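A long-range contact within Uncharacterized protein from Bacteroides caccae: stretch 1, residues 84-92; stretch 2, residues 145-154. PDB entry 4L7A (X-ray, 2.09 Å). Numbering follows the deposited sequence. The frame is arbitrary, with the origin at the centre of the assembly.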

# COMPACT_ATOMS: atom_id res chain seq x y z
N ASP A 84 -6.78 11.38 -12.45
CA ASP A 84 -6.45 10.44 -13.51
C ASP A 84 -5.32 9.52 -13.16
O ASP A 84 -5.34 8.33 -13.46
N PHE A 85 -4.35 10.05 -12.45
CA PHE A 85 -3.24 9.23 -11.95
C PHE A 85 -3.75 8.20 -10.96
O PHE A 85 -3.49 6.99 -11.05
N THR A 86 -4.52 8.68 -9.99
CA THR A 86 -5.07 7.78 -8.96
C THR A 86 -5.84 6.66 -9.59
O THR A 86 -5.64 5.50 -9.23
N ARG A 87 -6.69 6.99 -10.55
CA ARG A 87 -7.48 5.99 -11.23
C ARG A 87 -6.61 5.03 -12.00
O ARG A 87 -6.99 3.90 -12.18
N ALA A 88 -5.47 5.50 -12.51
CA ALA A 88 -4.65 4.64 -13.37
C ALA A 88 -3.99 3.47 -12.63
O ALA A 88 -3.67 2.50 -13.26
N CYS A 89 -3.76 3.59 -11.33
CA CYS A 89 -3.16 2.51 -10.58
C CYS A 89 -4.03 1.96 -9.45
O CYS A 89 -3.50 1.41 -8.51
N ALA A 90 -5.34 2.13 -9.53
CA ALA A 90 -6.24 1.70 -8.47
C ALA A 90 -6.57 0.25 -8.61
O ALA A 90 -6.56 -0.28 -9.66
N PRO A 91 -6.80 -0.42 -7.49
CA PRO A 91 -7.29 -1.76 -7.64
C PRO A 91 -8.75 -1.68 -8.12
O PRO A 91 -9.38 -0.65 -7.98
N LYS A 92 -9.30 -2.77 -8.60
CA LYS A 92 -10.76 -2.84 -8.88
C LYS A 92 -11.62 -3.13 -7.66
O LYS A 92 -12.79 -2.73 -7.58
N GLU A 145 2.01 -2.54 -4.99
CA GLU A 145 1.12 -3.06 -6.07
C GLU A 145 0.64 -1.97 -6.99
O GLU A 145 0.55 -2.21 -8.20
N PHE A 146 0.36 -0.79 -6.44
CA PHE A 146 -0.03 0.32 -7.31
C PHE A 146 1.12 0.71 -8.24
O PHE A 146 0.90 0.90 -9.42
N ALA A 147 2.33 0.71 -7.72
CA ALA A 147 3.46 1.01 -8.52
C ALA A 147 3.63 0.01 -9.62
O ALA A 147 3.91 0.37 -10.76
N HIS A 148 3.45 -1.26 -9.32
CA HIS A 148 3.51 -2.26 -10.32
C HIS A 148 2.49 -2.08 -11.51
O HIS A 148 2.84 -2.27 -12.66
N ILE A 149 1.27 -1.65 -11.21
CA ILE A 149 0.27 -1.31 -12.25
C ILE A 149 0.76 -0.13 -13.07
O ILE A 149 0.61 -0.12 -14.30
N LEU A 150 1.36 0.86 -12.42
CA LEU A 150 1.92 1.96 -13.19
C LEU A 150 2.95 1.43 -14.20
O LEU A 150 2.96 1.81 -15.41
N HIS A 151 3.82 0.55 -13.72
CA HIS A 151 4.87 -0.03 -14.58
C HIS A 151 4.35 -0.83 -15.74
O HIS A 151 4.95 -0.76 -16.79
N GLN A 152 3.25 -1.54 -15.56
CA GLN A 152 2.58 -2.28 -16.64
C GLN A 152 2.02 -1.36 -17.70
O GLN A 152 2.17 -1.62 -18.88
N LYS A 153 1.42 -0.25 -17.27
CA LYS A 153 0.85 0.69 -18.22
C LYS A 153 1.89 1.53 -18.93
O LYS A 153 1.77 1.79 -20.13
N LYS A 154 2.90 2.00 -18.19
CA LYS A 154 4.02 2.73 -18.78
C LYS A 154 5.33 2.16 -18.27
O LYS A 154 5.73 2.40 -17.11

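The contact is built around the end of a helix rather than its flank. Helix 84-88 runs out almost at right angles to helix 145-153, with 98° between their N-to-C directions, and the axes come no closer than 10.5 Å. Yet Cys-89, the first residue to leave helical geometry, brings its CA to 5.0 Å from the CA of Phe-146. The Cys-89 side chain occupies the space between the two backbones there.

Cys-89 points its CB toward the second helix, with chi1 in the p well, and gives up more surface to the contact than any other residue of either stretch. Three residues of helix 145-153 pack against its CB: Cys-89 CB lies 3.6 Å from Leu-150 CD2, 4.0 Å from Phe-146 CB and 4.3 Å from Ile-149 CG2. The spacing of 146, 149 and 150 is the usual i, i+3, i+4 pattern that places residues on one side of a helix, so a single small residue can be held by a single helical surface.

Those three side chains all take m at chi1 but use it differently. Ile-149 points toward the first stretch, and its chi2 is t; its CG2 reaches 3.4 Å from Ala-88 O and 3.7 Å from Cys-89 CA, so it packs against backbone as much as side chain. Leu-150 leaves its helix sideways, and with chi2 at t its end comes nearer. The end of Leu-150 touches both Cys-89 and Phe-85: Leu-150 CD1 is 3.8 Å and Leu-150 CD2 3.9 Å from Phe-85 CE1. Phe-85, in the t rotamer, likewise leaves sideways and closes in at its ring, extending the apolar patch back by one helical turn from Cys-89.

Phe-146 covers the other end of the contact. Its CB also leaves sideways, and its ring lies beside the chain as it continues past the cysteine: Phe-146 CD1 is 3.3 Å from Cys-89 O, and Phe-146 CE1 is 3.8 Å from Pro-91 CD. Between these two positions Ala-90 turns its CB away, leaving its carbonyl to approach the second helix, with Ala-90 O 4.0 Å from Ile-149 CD1.

The polar element is sparse and sits at the exposed margin. Lys-153 points toward the first stretch, with chi1 m, chi2 and chi3 t and chi4 p, and its NZ donates a hydrogen bond to Ala-88 O at 3.2 Å. A carbonyl in the last turn of a helix lacks the usual amide partner further along, which makes it a natural target for a lysine from a neighbouring helix. The aliphatic part of that lysine is also used, since Lys-153 CD comes to 4.4 Å from Ala-88 CB.

The rule to read here is economical: a small residue at the helix exit sits where the backbones come closest, larger apolar side chains from one helical surface pack against it, and one long cationic side chain satisfies a terminal carbonyl. The two stretches bury 395 Å² between them, both sides summed.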

# COMPACT_ATOMS: atom_id res chain seq x y z
CB ASP A 84 -6.09 11.20 -14.79
CG ASP A 84 -7.30 11.81 -15.45
OD1 ASP A 84 -8.39 11.27 -15.26
OD2 ASP A 84 -7.19 12.84 -16.13
CB PHE A 85 -2.19 10.15 -11.30
CG PHE A 85 -1.18 9.44 -10.48
CD1 PHE A 85 -0.17 8.72 -11.10
CD2 PHE A 85 -1.20 9.52 -9.12
CE1 PHE A 85 0.77 8.06 -10.38
CE2 PHE A 85 -0.22 8.86 -8.34
CZ PHE A 85 0.76 8.13 -8.97
CB THR A 86 -5.95 8.54 -7.96
OG1 THR A 86 -5.22 9.67 -7.50
CG2 THR A 86 -6.32 7.68 -6.75
CB ARG A 87 -8.55 6.62 -12.17
CG ARG A 87 -9.70 7.28 -11.38
CD ARG A 87 -10.49 8.33 -12.21
NE ARG A 87 -11.22 7.66 -13.28
CZ ARG A 87 -12.35 6.93 -13.12
NH1 ARG A 87 -12.92 6.75 -11.92
NH2 ARG A 87 -12.94 6.39 -14.17
CB ALA A 88 -3.56 5.45 -14.08
CB CYS A 89 -1.81 2.94 -10.04
SG CYS A 89 -1.76 4.47 -9.14
CB ALA A 90 -7.53 2.52 -8.49
CB PRO A 91 -7.26 -2.31 -6.21
CG PRO A 91 -7.54 -1.13 -5.36
CD PRO A 91 -6.97 0.09 -6.12
CB LYS A 92 -11.09 -3.92 -9.94
CG LYS A 92 -10.31 -3.82 -11.26
CD LYS A 92 -10.69 -2.60 -12.12
CE LYS A 92 -9.43 -1.85 -12.68
NZ LYS A 92 -9.66 -0.37 -12.58
CB GLU A 145 -0.05 -3.77 -5.46
CG GLU A 145 0.35 -5.05 -4.69
CD GLU A 145 0.84 -6.15 -5.63
OE1 GLU A 145 0.23 -6.32 -6.73
OE2 GLU A 145 1.84 -6.81 -5.30
CB PHE A 146 -0.57 1.50 -6.54
CG PHE A 146 -1.64 1.15 -5.56
CD1 PHE A 146 -2.44 0.03 -5.73
CD2 PHE A 146 -1.84 1.92 -4.44
CE1 PHE A 146 -3.42 -0.29 -4.78
CE2 PHE A 146 -2.82 1.62 -3.52
CZ PHE A 146 -3.60 0.52 -3.68
CB ALA A 147 4.74 1.08 -7.65
CB HIS A 148 3.32 -3.58 -9.64
CG HIS A 148 3.47 -4.70 -10.58
ND1 HIS A 148 4.69 -5.01 -11.16
CD2 HIS A 148 2.56 -5.56 -11.11
CE1 HIS A 148 4.52 -6.02 -11.99
NE2 HIS A 148 3.25 -6.37 -11.98
CB ILE A 149 -1.11 -1.00 -11.61
CG1 ILE A 149 -1.72 -2.29 -11.02
CG2 ILE A 149 -2.08 -0.43 -12.64
CD1 ILE A 149 -2.97 -2.01 -10.10
CB LEU A 150 2.58 3.02 -12.31
CG LEU A 150 1.67 3.78 -11.34
CD1 LEU A 150 2.47 4.64 -10.38
CD2 LEU A 150 0.63 4.63 -12.15
CB HIS A 151 5.84 -0.86 -13.79
CG HIS A 151 6.44 -0.11 -12.66
ND1 HIS A 151 6.90 -0.72 -11.53
CD2 HIS A 151 6.62 1.23 -12.47
CE1 HIS A 151 7.33 0.20 -10.67
NE2 HIS A 151 7.21 1.39 -11.24
CB GLN A 152 1.45 -3.17 -16.09
CG GLN A 152 1.97 -4.31 -15.20
CD GLN A 152 0.88 -5.28 -14.64
OE1 GLN A 152 -0.13 -4.87 -14.03
NE2 GLN A 152 1.11 -6.58 -14.83
CB LYS A 153 -0.13 1.60 -17.53
CG LYS A 153 -1.42 0.92 -17.09
CD LYS A 153 -2.32 2.01 -16.61
CE LYS A 153 -3.76 1.58 -16.53
NZ LYS A 153 -3.88 0.45 -15.65
CB LYS A 154 3.92 4.23 -18.49
CG LYS A 154 2.73 4.87 -19.11
CD LYS A 154 2.69 6.34 -18.84
CE LYS A 154 1.32 6.84 -19.20
NZ LYS A 154 1.27 8.26 -19.01